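Local coordinates for protein ECXA (Escherichia coli, PDB 4L63) that binds a zinc ion and probably cleaves peptide bonds as a metallopeptidase of the metzincin type, at residues 170-175 with 199-204; 11-16 with 183-188; 193-198 with 209-214. All blocks are in the same frame, centred on the assembly; numbering follows the deposited sequence.

How the contacts relate
Contact 2 starts nearest the N terminus: strand 12-16 pairs with strand 181-186, closing a loop of 166 residues that includes zinc helix 146-165. Residues 170-175 follow that helix inside this loop but find their partner, 199-204, beyond it, so contacts 1 and 2 cross; contact 1 closes a 23-residue loop holding strands 177-178 and 181-186. The two also touch, H170 O resting on I13 CG1 and G175 N probably bonding to G183 O. Contact 3, in series after contact 2, closes a 10-residue loop and brings helix 207-215 back to 193-198. It crosses contact 1 and touches it where L200 CD1 meets R210 CG. Together they tie the zinc-site loops to a small sheet and a helix.

Contact 1 of 3, residues 170-175 with 199-204; sequences HNNEGG and MLNGSN. With ZN (zinc ion), chain G.
The third zinc ligand of the HExxH-containing site, H170, lies against M199 and N201 of the loop that passes beneath the metal. H170 NE2 binds the zinc ion at 2.1 Å; H160, H164 and a more distant water complete its surroundings. The other ring nitrogen, ND1, donates to E173 OE2 at 2.8 Å from above the carboxylate plane, while E173 OE1 takes the backbone NH of H170. The ND1 bond, together with the zinc ion on NE2, limits the rotation of the imidazole, and the backbone NH steadies the carboxylate from within a type I turn, H170 to E173. N201 CA sits over one face of the ring, 24° off its normal in a CH-pi contact, and the N201 side chain crosses that of H170 at about a right angle. Carbonyl O of M199 lies at the ring edge and accepts from N171 N at 3.2 Å. N171 OD1 takes N201 N at 2.9 Å; L200 CD2 packs on the same amide. One residue on, N172 OD1 uses an in-plane lone pair to receive N201 ND2 (2.9 Å), and N172 ND2 reaches N204 OD1 (2.9 Å) from above that amide plane. N201 OD1 in turn accepts from S203 N in an Asx turn, leaving the amide of N201 gripped at both ends. M199 itself packs on H160 and H164, consistent with the Met-turn methionine that underlies the zinc histidines in metzincins.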
ATOM      1  N   HIS A 170      15.832  16.405   3.732  1.00 36.81           N
ATOM      2  CA  HIS A 170      16.505  15.117   3.549  1.00 36.12           C
ATOM      3  C   HIS A 170      15.663  13.957   4.038  1.00 34.20           C
ATOM      4  O   HIS A 170      14.828  14.127   4.923  1.00 33.59           O
ATOM      5  CB  HIS A 170      17.843  15.099   4.279  1.00 37.19           C
ATOM      6  CG  HIS A 170      18.821  16.100   3.757  1.00 39.37           C
ATOM      7  ND1 HIS A 170      19.612  16.864   4.584  1.00 40.84           N
ATOM      8  CD2 HIS A 170      19.132  16.463   2.491  1.00 40.61           C
ATOM      9  CE1 HIS A 170      20.369  17.662   3.850  1.00 42.88           C
ATOM     10  NE2 HIS A 170      20.099  17.434   2.577  1.00 42.81           N
ATOM     11  N   ASN A 171      15.928  12.773   3.490  1.00 33.64           N
ATOM     12  CA  ASN A 171      15.142  11.570   3.799  1.00 32.08           C
ATOM     13  C   ASN A 171      15.011  11.286   5.289  1.00 31.60           C
ATOM     14  O   ASN A 171      13.979  10.778   5.735  1.00 31.70           O
ATOM     15  CB  ASN A 171      15.742  10.350   3.085  1.00 32.11           C
ATOM     16  CG  ASN A 171      17.047   9.869   3.713  1.00 33.00           C
ATOM     17  OD1 ASN A 171      18.019  10.616   3.802  1.00 34.37           O
ATOM     18  ND2 ASN A 171      17.087   8.587   4.100  1.00 32.53           N
ATOM     19  N   ASN A 172      16.039  11.623   6.064  1.00 32.64           N
ATOM     20  CA  ASN A 172      16.051  11.237   7.469  1.00 32.59           C
ATOM     21  C   ASN A 172      15.732  12.384   8.419  1.00 33.17           C
ATOM     22  O   ASN A 172      16.060  12.321   9.613  1.00 33.81           O
ATOM     23  CB  ASN A 172      17.413  10.627   7.838  1.00 40.81           C
ATOM     24  CG  ASN A 172      18.587  11.535   7.476  1.00 46.87           C
ATOM     25  OD1 ASN A 172      18.408  12.720   7.169  1.00 38.70           O
ATOM     26  ND2 ASN A 172      19.801  10.985   7.542  1.00 46.20           N
ATOM     27  N   GLU A 173      15.090  13.431   7.902  1.00 33.25           N
ATOM     28  CA  GLU A 173      14.854  14.622   8.719  1.00 34.23           C
ATOM     29  C   GLU A 173      13.401  14.807   9.149  1.00 37.86           C
ATOM     30  O   GLU A 173      13.009  15.893   9.593  1.00 34.60           O
ATOM     31  CB  GLU A 173      15.362  15.863   7.983  1.00 35.58           C
ATOM     32  CG  GLU A 173      16.889  15.974   8.049  1.00 39.12           C
ATOM     33  CD  GLU A 173      17.469  17.021   7.118  1.00 50.34           C
ATOM     34  OE1 GLU A 173      16.721  17.564   6.272  1.00 49.40           O
ATOM     35  OE2 GLU A 173      18.686  17.297   7.240  1.00 46.58           O
ATOM     36  N   GLY A 174      12.617  13.733   9.057  1.00 33.17           N
ATOM     37  CA  GLY A 174      11.275  13.735   9.611  1.00 31.93           C
ATOM     38  C   GLY A 174      11.328  14.037  11.102  1.00 32.93           C
ATOM     39  O   GLY A 174      12.059  13.383  11.846  1.00 34.54           O
ATOM     40  N   GLY A 175      10.574  15.039  11.534  1.00 33.85           N
ATOM     41  CA  GLY A 175      10.506  15.391  12.939  1.00 40.26           C
ATOM     42  C   GLY A 175      11.601  16.342  13.397  1.00 45.96           C
ATOM     43  O   GLY A 175      11.569  16.816  14.532  1.00 41.94           O
ATOM     44  N   MET A 199      17.225  13.075  -2.648  1.00 39.02           N
ATOM     45  CA  MET A 199      17.293  13.908  -1.444  1.00 38.70           C
ATOM     46  C   MET A 199      17.806  13.134  -0.233  1.00 37.64           C
ATOM     47  O   MET A 199      17.577  13.545   0.909  1.00 36.97           O
ATOM     48  CB  MET A 199      15.925  14.506  -1.119  1.00 37.67           C
ATOM     49  CG  MET A 199      15.299  15.262  -2.274  1.00 39.35           C
ATOM     50  SD  MET A 199      16.393  16.577  -2.864  1.00 42.00           S
ATOM     51  CE  MET A 199      16.484  17.652  -1.417  1.00 42.01           C
ATOM     52  N   LEU A 200      18.470  12.010  -0.481  1.00 37.76           N
ATOM     53  CA  LEU A 200      19.197  11.310   0.575  1.00 37.50           C
ATOM     54  C   LEU A 200      20.110  12.292   1.298  1.00 41.77           C
ATOM     55  O   LEU A 200      20.704  13.170   0.672  1.00 40.66           O
ATOM     56  CB  LEU A 200      20.026  10.159   0.007  1.00 38.37           C
ATOM     57  CG  LEU A 200      19.259   8.940  -0.498  1.00 37.20           C
ATOM     58  CD1 LEU A 200      20.241   7.865  -0.961  1.00 38.58           C
ATOM     59  CD2 LEU A 200      18.310   8.405   0.566  1.00 37.10           C
ATOM     60  N   ASN A 201      20.199  12.161   2.618  1.00 38.27           N
ATOM     61  CA  ASN A 201      21.109  12.986   3.394  1.00 39.77           C
ATOM     62  C   ASN A 201      22.548  12.607   3.050  1.00 41.79           C
ATOM     63  O   ASN A 201      22.966  11.465   3.261  1.00 41.76           O
ATOM     64  CB  ASN A 201      20.834  12.823   4.892  1.00 44.43           C
ATOM     65  CG  ASN A 201      21.475  13.909   5.728  1.00 43.67           C
ATOM     66  OD1 ASN A 201      22.579  14.364   5.431  1.00 42.41           O
ATOM     67  ND2 ASN A 201      20.789  14.323   6.790  1.00 39.74           N
ATOM     68  N   GLY A 202      23.297  13.566   2.510  1.00 43.85           N
ATOM     69  CA  GLY A 202      24.641  13.309   2.021  1.00 46.21           C
ATOM     70  C   GLY A 202      25.642  13.048   3.128  1.00 49.13           C
ATOM     71  O   GLY A 202      26.750  12.562   2.880  1.00 49.34           O
ATOM     72  N   SER A 203      25.255  13.380   4.356  1.00 47.71           N
ATOM     73  CA  SER A 203      26.074  13.080   5.524  1.00 54.53           C
ATOM     74  C   SER A 203      26.031  11.592   5.856  1.00 53.48           C
ATOM     75  O   SER A 203      26.920  11.074   6.529  1.00 53.65           O
ATOM     76  CB  SER A 203      25.608  13.895   6.736  1.00 58.48           C
ATOM     77  OG  SER A 203      25.812  15.286   6.540  1.00 60.80           O
ATOM     78  N   ASN A 204      24.996  10.906   5.378  1.00 44.88           N
ATOM     79  CA  ASN A 204      24.764   9.515   5.760  1.00 49.69           C
ATOM     80  C   ASN A 204      24.739   8.538   4.580  1.00 52.09           C
ATOM     81  O   ASN A 204      24.858   7.331   4.770  1.00 56.76           O
ATOM     82  CB  ASN A 204      23.450   9.404   6.542  1.00 50.19           C
ATOM     83  CG  ASN A 204      23.326  10.463   7.630  1.00 51.55           C
ATOM     84  OD1 ASN A 204      22.682  11.503   7.440  1.00 41.37           O
ATOM     85  ND2 ASN A 204      23.952  10.208   8.773  1.00 56.44           N
TER
HETATM   86 ZN    ZN G 301      20.670  18.717   1.039  1.00 56.60          ZN
HETATM   87  O   HOH W   1      22.410  20.449   0.619  1.00 50.71           O

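Contact 2 of 3, residues 11-16 with 183-188; sequences KVIGYA and GLEVAR
V12, G14 and A16 meet V186 and L184 along two strands, 12-16 and 183-186, whose N-to-C directions make 131°, antiparallel but strongly twisted. G14 and L184 bond in both directions: G14 N to L184 O at 2.8 Å, L184 N to G14 O at 2.9 Å. Further along, V186 N donates to V12 O (2.9 Å, N-H...O 167°). V12 N and V186 O are joined through water 2, which accepts from the first at 2.9 Å and donates to the second and to E185 OE2. I13 has its backbone partner in L169, and A16 in V182, while Y15 pairs with Y23 and G167.

With CG anti to the backbone N (chi1 -172°), E185 brings that carbon to 3.5 Å from V12 O and close to K11 CG. Its carboxylate is held side-on by R188: NH1 gives OE1 a nearly straight bond of 2.8 Å within a salt bridge, and NE reaches OE2 from above the carboxylate plane. OE2 thus has two donors, R188 NE and water 2. K11 crosses this glutamate at about a right angle with its methylenes, CG 3.6 Å from OE2, whereas its NZ pairs with E8.

I13 CD1 lies 3.5 Å from E185 CA and its CG2 against the bare CA of G183; V12 CG1 meets V186 CG2, and A16 CB meets L184 CD1. With its charge matched by R188, E185 is probably ionised, and the strand end is held by one direct backbone bond, V186 N to V12 O, with the water-linked polar groups beside it.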
ATOM      1  N   LYS A  11      11.945   7.443   1.429  1.00 30.90           N
ATOM      2  CA  LYS A  11      11.183   8.336   2.303  1.00 30.84           C
ATOM      3  C   LYS A  11      11.476   9.770   1.928  1.00 32.26           C
ATOM      4  O   LYS A  11      12.637  10.138   1.792  1.00 32.94           O
ATOM      5  CB  LYS A  11      11.546   8.091   3.775  1.00 30.03           C
ATOM      6  CG  LYS A  11      10.798   8.968   4.761  1.00 30.24           C
ATOM      7  CD  LYS A  11      11.348   8.755   6.179  1.00 39.28           C
ATOM      8  CE  LYS A  11      10.855   7.445   6.767  1.00 44.64           C
ATOM      9  NZ  LYS A  11      11.467   7.170   8.097  1.00 52.80           N
ATOM     10  N   VAL A  12      10.429  10.576   1.788  1.00 32.91           N
ATOM     11  CA  VAL A  12      10.566  11.949   1.334  1.00 34.55           C
ATOM     12  C   VAL A  12       9.998  12.875   2.395  1.00 34.96           C
ATOM     13  O   VAL A  12       8.890  12.652   2.884  1.00 34.47           O
ATOM     14  CB  VAL A  12       9.836  12.174  -0.010  1.00 35.59           C
ATOM     15  CG1 VAL A  12       9.893  13.655  -0.430  1.00 37.54           C
ATOM     16  CG2 VAL A  12      10.435  11.271  -1.076  1.00 35.54           C
ATOM     17  N   ILE A  13      10.765  13.901   2.745  1.00 36.08           N
ATOM     18  CA  ILE A  13      10.405  14.807   3.821  1.00 36.81           C
ATOM     19  C   ILE A  13      10.200  16.210   3.271  1.00 38.92           C
ATOM     20  O   ILE A  13      11.061  16.728   2.564  1.00 40.00           O
ATOM     21  CB  ILE A  13      11.485  14.846   4.915  1.00 36.69           C
ATOM     22  CG1 ILE A  13      11.794  13.428   5.423  1.00 34.82           C
ATOM     23  CG2 ILE A  13      11.091  15.800   6.044  1.00 37.78           C
ATOM     24  CD1 ILE A  13      10.593  12.705   6.007  1.00 33.70           C
ATOM     25  N   GLY A  14       9.060  16.812   3.597  1.00 39.70           N
ATOM     26  CA  GLY A  14       8.730  18.143   3.114  1.00 41.95           C
ATOM     27  C   GLY A  14       8.831  19.150   4.243  1.00 44.20           C
ATOM     28  O   GLY A  14       8.789  18.775   5.416  1.00 42.49           O
ATOM     29  N   TYR A  15       8.964  20.424   3.913  1.00 45.63           N
ATOM     30  CA  TYR A  15       9.135  21.484   4.895  1.00 47.43           C
ATOM     31  C   TYR A  15       7.812  22.011   5.387  1.00 48.55           C
ATOM     32  O   TYR A  15       7.087  22.584   4.632  1.00 49.92           O
ATOM     33  CB  TYR A  15       9.911  22.609   4.233  1.00 49.77           C
ATOM     34  CG  TYR A  15      10.753  23.462   5.151  1.00 51.42           C
ATOM     35  CD1 TYR A  15      11.919  24.020   4.719  1.00 52.36           C
ATOM     36  CD2 TYR A  15      10.362  23.703   6.430  1.00 57.31           C
ATOM     37  CE1 TYR A  15      12.684  24.790   5.547  1.00 54.11           C
ATOM     38  CE2 TYR A  15      11.120  24.475   7.264  1.00 59.20           C
ATOM     39  CZ  TYR A  15      12.273  25.016   6.813  1.00 54.91           C
ATOM     40  OH  TYR A  15      13.014  25.792   7.661  1.00 56.94           O
ATOM     41  N   ALA A  16       7.513  21.817   6.653  1.00 48.25           N
ATOM     42  CA  ALA A  16       6.285  22.328   7.252  1.00 49.66           C
ATOM     43  C   ALA A  16       6.607  23.510   8.155  1.00 52.19           C
ATOM     44  O   ALA A  16       7.737  23.650   8.606  1.00 52.31           O
ATOM     45  CB  ALA A  16       5.574  21.241   8.037  1.00 47.84           C
ATOM     46  N   GLY A 183      10.452  19.242   9.576  1.00 37.76           N
ATOM     47  CA  GLY A 183      10.281  18.289   8.491  1.00 36.14           C
ATOM     48  C   GLY A 183       9.151  17.324   8.783  1.00 38.40           C
ATOM     49  O   GLY A 183       9.031  16.819   9.899  1.00 34.63           O
ATOM     50  N   LEU A 184       8.314  17.077   7.778  1.00 36.76           N
ATOM     51  CA  LEU A 184       7.213  16.133   7.898  1.00 33.24           C
ATOM     52  C   LEU A 184       7.217  15.260   6.657  1.00 32.07           C
ATOM     53  O   LEU A 184       7.348  15.780   5.546  1.00 33.60           O
ATOM     54  CB  LEU A 184       5.865  16.851   8.031  1.00 36.20           C
ATOM     55  CG  LEU A 184       5.590  17.601   9.331  1.00 47.17           C
ATOM     56  CD1 LEU A 184       4.147  18.085   9.346  1.00 54.10           C
ATOM     57  CD2 LEU A 184       5.880  16.727  10.539  1.00 48.33           C
ATOM     58  N   GLU A 185       7.080  13.951   6.849  1.00 30.78           N
ATOM     59  CA  GLU A 185       7.078  13.013   5.738  1.00 29.84           C
ATOM     60  C   GLU A 185       5.890  13.278   4.825  1.00 31.15           C
ATOM     61  O   GLU A 185       4.775  13.469   5.292  1.00 32.19           O
ATOM     62  CB  GLU A 185       7.037  11.564   6.227  1.00 28.73           C
ATOM     63  CG  GLU A 185       7.233  10.566   5.083  1.00 28.01           C
ATOM     64  CD  GLU A 185       7.194   9.108   5.520  1.00 32.78           C
ATOM     65  OE1 GLU A 185       7.097   8.827   6.741  1.00 34.82           O
ATOM     66  OE2 GLU A 185       7.257   8.241   4.626  1.00 31.19           O
ATOM     67  N   VAL A 186       6.136  13.284   3.520  1.00 30.38           N
ATOM     68  CA  VAL A 186       5.058  13.463   2.557  1.00 31.00           C
ATOM     69  C   VAL A 186       5.078  12.326   1.529  1.00 30.30           C
ATOM     70  O   VAL A 186       6.101  11.661   1.340  1.00 29.66           O
ATOM     71  CB  VAL A 186       5.161  14.818   1.831  1.00 32.69           C
ATOM     72  CG1 VAL A 186       4.972  15.972   2.821  1.00 33.75           C
ATOM     73  CG2 VAL A 186       6.516  14.954   1.133  1.00 32.94           C
ATOM     74  N   ALA A 187       3.934  12.107   0.888  1.00 30.69           N
ATOM     75  CA  ALA A 187       3.860  11.279  -0.317  1.00 30.63           C
ATOM     76  C   ALA A 187       4.414   9.870  -0.131  1.00 36.98           C
ATOM     77  O   ALA A 187       4.985   9.301  -1.065  1.00 29.40           O
ATOM     78  CB  ALA A 187       4.599  11.978  -1.471  1.00 31.81           C
ATOM     79  N   ARG A 188       4.255   9.304   1.063  1.00 28.41           N
ATOM     80  CA  ARG A 188       4.813   7.975   1.325  1.00 27.49           C
ATOM     81  C   ARG A 188       4.312   6.932   0.333  1.00 27.56           C
ATOM     82  O   ARG A 188       3.113   6.855   0.033  1.00 27.97           O
ATOM     83  CB  ARG A 188       4.478   7.512   2.737  1.00 26.96           C
ATOM     84  CG  ARG A 188       4.828   6.045   2.978  1.00 29.77           C
ATOM     85  CD  ARG A 188       4.253   5.599   4.299  1.00 31.79           C
ATOM     86  NE  ARG A 188       4.924   6.307   5.379  1.00 40.90           N
ATOM     87  CZ  ARG A 188       4.801   5.993   6.664  1.00 53.39           C
ATOM     88  NH1 ARG A 188       5.468   6.686   7.581  1.00 45.67           N
ATOM     89  NH2 ARG A 188       4.025   4.979   7.025  1.00 52.10           N
TER
HETATM   90  O   HOH W   2       7.766   9.386   2.084  1.00 26.75           O

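Contact 3 of 3, residues 193-198 with 209-214; sequences NQAPSI and DRLSHY
Loop residues A195 and P196, in extended conformation, pass beside helix 209-214, their CA atoms nearest those of Y214 and L211, at 6.4 Å from A195 to Y214 and 6.1 Å from P196 to L211. Y214 carries most of the contact. Its CG stands anti to the backbone N (chi1 164°), and the ring slides beneath the peptide that joins Q194 to A195. A195 CA lies over one face in a CH-pi contact, 3.7 Å from the ring centroid and 16° off its normal, displaced toward the rim. A195 N is over the same ring, 3.5 Å from Y214 CZ, and A195 CB presses on Y214 CE2 at 3.6 Å. Q194 O comes obliquely to Y214 CE1 at 3.3 Å; this carbonyl accepts a hydrogen bond from T5 OG1.

In the chain the loop leads directly to M199, probably the Met-turn methionine, and helix 207-215 follows. Both segments therefore belong to the part of the metzincin-like fold that comes after the zinc-binding helix. I198 O accepts from the ring ND1 of zinc ligand H160, while S197 OG and I198 N bond to D230. S197 and I198 thus tie the loop to D230 and H160, while the residues before them pack on the helix.

P196 CD touches Y214 CB at 3.8 Å and also nears L211 CD1, which meets A195 CB; P196 CG rests against the helix backbone at R210 O and L211 CA. N193 reaches Y214 tip to tip, ND2 in the ring plane at the edge by CE1, with the amide turned 71° from the ring; that same ND2 donates to E3 O. R210 bends away from P196 to bring NE to E9 in a salt bridge.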
ATOM      1  N   ASN A 193       8.334  -0.246  -6.078  1.00 32.76           N
ATOM      2  CA  ASN A 193       9.791  -0.189  -6.130  1.00 37.51           C
ATOM      3  C   ASN A 193      10.232   0.962  -7.034  1.00 41.35           C
ATOM      4  O   ASN A 193       9.509   1.356  -7.954  1.00 35.16           O
ATOM      5  CB  ASN A 193      10.398  -1.513  -6.612  1.00 38.18           C
ATOM      6  CG  ASN A 193      11.917  -1.569  -6.401  1.00 50.43           C
ATOM      7  OD1 ASN A 193      12.447  -1.029  -5.420  1.00 41.05           O
ATOM      8  ND2 ASN A 193      12.618  -2.213  -7.325  1.00 47.77           N
ATOM      9  N   GLN A 194      11.409   1.510  -6.742  1.00 37.80           N
ATOM     10  CA  GLN A 194      11.895   2.731  -7.375  1.00 35.71           C
ATOM     11  C   GLN A 194      13.339   2.988  -6.936  1.00 37.91           C
ATOM     12  O   GLN A 194      13.843   2.349  -6.003  1.00 35.64           O
ATOM     13  CB  GLN A 194      11.013   3.931  -7.006  1.00 34.64           C
ATOM     14  CG  GLN A 194      10.761   4.063  -5.504  1.00 36.51           C
ATOM     15  CD  GLN A 194       9.798   5.184  -5.155  1.00 34.75           C
ATOM     16  OE1 GLN A 194      10.161   6.368  -5.157  1.00 33.90           O
ATOM     17  NE2 GLN A 194       8.548   4.821  -4.889  1.00 35.07           N
ATOM     18  N   ALA A 195      13.994   3.934  -7.590  1.00 37.68           N
ATOM     19  CA  ALA A 195      15.363   4.310  -7.238  1.00 40.29           C
ATOM     20  C   ALA A 195      15.400   5.032  -5.894  1.00 36.93           C
ATOM     21  O   ALA A 195      14.390   5.585  -5.460  1.00 35.51           O
ATOM     22  CB  ALA A 195      15.962   5.190  -8.331  1.00 40.82           C
ATOM     23  N   PRO A 196      16.566   5.032  -5.225  1.00 37.41           N
ATOM     24  CA  PRO A 196      16.684   5.881  -4.029  1.00 36.34           C
ATOM     25  C   PRO A 196      16.406   7.355  -4.330  1.00 42.14           C
ATOM     26  O   PRO A 196      16.643   7.828  -5.451  1.00 38.34           O
ATOM     27  CB  PRO A 196      18.145   5.680  -3.588  1.00 37.64           C
ATOM     28  CG  PRO A 196      18.849   5.103  -4.792  1.00 43.50           C
ATOM     29  CD  PRO A 196      17.802   4.279  -5.497  1.00 39.85           C
ATOM     30  N   SER A 197      15.890   8.070  -3.334  1.00 35.33           N
ATOM     31  CA  SER A 197      15.639   9.500  -3.468  1.00 38.95           C
ATOM     32  C   SER A 197      16.946  10.244  -3.723  1.00 37.83           C
ATOM     33  O   SER A 197      17.994   9.869  -3.210  1.00 38.30           O
ATOM     34  CB  SER A 197      14.959  10.045  -2.210  1.00 35.79           C
ATOM     35  OG  SER A 197      14.795  11.453  -2.276  1.00 35.62           O
ATOM     36  N   ILE A 198      16.876  11.298  -4.525  1.00 39.30           N
ATOM     37  CA  ILE A 198      18.031  12.144  -4.753  1.00 41.48           C
ATOM     38  C   ILE A 198      18.172  13.131  -3.586  1.00 41.09           C
ATOM     39  O   ILE A 198      19.129  13.907  -3.519  1.00 42.84           O
ATOM     40  CB  ILE A 198      17.914  12.880  -6.108  1.00 43.68           C
ATOM     41  CG1 ILE A 198      19.279  13.435  -6.544  1.00 47.33           C
ATOM     42  CG2 ILE A 198      16.801  13.926  -6.059  1.00 43.36           C
ATOM     43  CD1 ILE A 198      19.346  13.836  -8.005  1.00 54.70           C
ATOM     44  N   ASP A 209      26.508   5.564  -4.992  1.00 54.73           N
ATOM     45  CA  ASP A 209      26.659   4.205  -4.500  1.00 59.37           C
ATOM     46  C   ASP A 209      25.301   3.540  -4.265  1.00 56.52           C
ATOM     47  O   ASP A 209      25.107   2.379  -4.614  1.00 52.64           O
ATOM     48  CB  ASP A 209      27.481   4.198  -3.212  1.00 65.94           C
ATOM     49  CG  ASP A 209      27.957   2.811  -2.832  1.00 78.62           C
ATOM     50  OD1 ASP A 209      28.452   2.083  -3.722  1.00 84.67           O
ATOM     51  OD2 ASP A 209      27.834   2.447  -1.644  1.00 79.94           O
ATOM     52  N   ARG A 210      24.361   4.272  -3.671  1.00 51.00           N
ATOM     53  CA  ARG A 210      23.032   3.718  -3.444  1.00 48.68           C
ATOM     54  C   ARG A 210      22.298   3.504  -4.767  1.00 49.59           C
ATOM     55  O   ARG A 210      21.593   2.508  -4.933  1.00 45.10           O
ATOM     56  CB  ARG A 210      22.203   4.619  -2.516  1.00 48.65           C
ATOM     57  CG  ARG A 210      22.828   4.843  -1.141  1.00 52.68           C
ATOM     58  CD  ARG A 210      23.371   3.545  -0.568  1.00 56.91           C
ATOM     59  NE  ARG A 210      22.329   2.537  -0.410  1.00 57.87           N
ATOM     60  CZ  ARG A 210      22.562   1.234  -0.298  1.00 63.78           C
ATOM     61  NH1 ARG A 210      23.807   0.772  -0.346  1.00 62.25           N
ATOM     62  NH2 ARG A 210      21.547   0.388  -0.156  1.00 65.06           N
ATOM     63  N   LEU A 211      22.473   4.429  -5.706  1.00 47.79           N
ATOM     64  CA  LEU A 211      21.813   4.320  -7.003  1.00 52.33           C
ATOM     65  C   LEU A 211      22.359   3.125  -7.779  1.00 58.97           C
ATOM     66  O   LEU A 211      21.605   2.384  -8.415  1.00 56.18           O
ATOM     67  CB  LEU A 211      21.989   5.606  -7.816  1.00 54.20           C
ATOM     68  CG  LEU A 211      21.258   5.630  -9.160  1.00 55.35           C
ATOM     69  CD1 LEU A 211      19.777   5.350  -8.957  1.00 49.10           C
ATOM     70  CD2 LEU A 211      21.468   6.951  -9.883  1.00 57.92           C
ATOM     71  N   SER A 212      23.674   2.937  -7.719  1.00 60.04           N
ATOM     72  CA  SER A 212      24.315   1.795  -8.360  1.00 63.57           C
ATOM     73  C   SER A 212      23.858   0.482  -7.743  1.00 65.65           C
ATOM     74  O   SER A 212      23.610  -0.493  -8.448  1.00 65.49           O
ATOM     75  CB  SER A 212      25.833   1.912  -8.264  1.00 66.91           C
ATOM     76  OG  SER A 212      26.451   0.693  -8.631  1.00 72.82           O
ATOM     77  N   HIS A 213      23.753   0.476  -6.418  1.00 64.91           N
ATOM     78  CA  HIS A 213      23.288  -0.680  -5.665  1.00 67.56           C
ATOM     79  C   HIS A 213      21.906  -1.096  -6.163  1.00 65.21           C
ATOM     80  O   HIS A 213      21.603  -2.285  -6.271  1.00 69.70           O
ATOM     81  CB  HIS A 213      23.275  -0.345  -4.170  1.00 77.55           C
ATOM     82  CG  HIS A 213      22.980  -1.508  -3.273  1.00 89.52           C
ATOM     83  ND1 HIS A 213      21.697  -1.935  -2.998  1.00 92.06           N
ATOM     84  CD2 HIS A 213      23.804  -2.322  -2.572  1.00 93.64           C
ATOM     85  CE1 HIS A 213      21.745  -2.963  -2.172  1.00 92.60           C
ATOM     86  NE2 HIS A 213      23.013  -3.222  -1.900  1.00 94.25           N
ATOM     87  N   TYR A 214      21.088  -0.102  -6.494  1.00 58.47           N
ATOM     88  CA  TYR A 214      19.739  -0.332  -7.007  1.00 58.82           C
ATOM     89  C   TYR A 214      19.743  -0.810  -8.458  1.00 59.21           C
ATOM     90  O   TYR A 214      19.012  -1.731  -8.820  1.00 54.90           O
ATOM     91  CB  TYR A 214      18.911   0.947  -6.880  1.00 56.58           C
ATOM     92  CG  TYR A 214      17.641   0.979  -7.703  1.00 49.78           C
ATOM     93  CD1 TYR A 214      16.525   0.237  -7.330  1.00 47.45           C
ATOM     94  CD2 TYR A 214      17.542   1.784  -8.830  1.00 47.55           C
ATOM     95  CE1 TYR A 214      15.354   0.277  -8.073  1.00 48.14           C
ATOM     96  CE2 TYR A 214      16.376   1.832  -9.578  1.00 52.01           C
ATOM     97  CZ  TYR A 214      15.286   1.077  -9.193  1.00 51.94           C
ATOM     98  OH  TYR A 214      14.125   1.124  -9.932  1.00 51.35           O
TER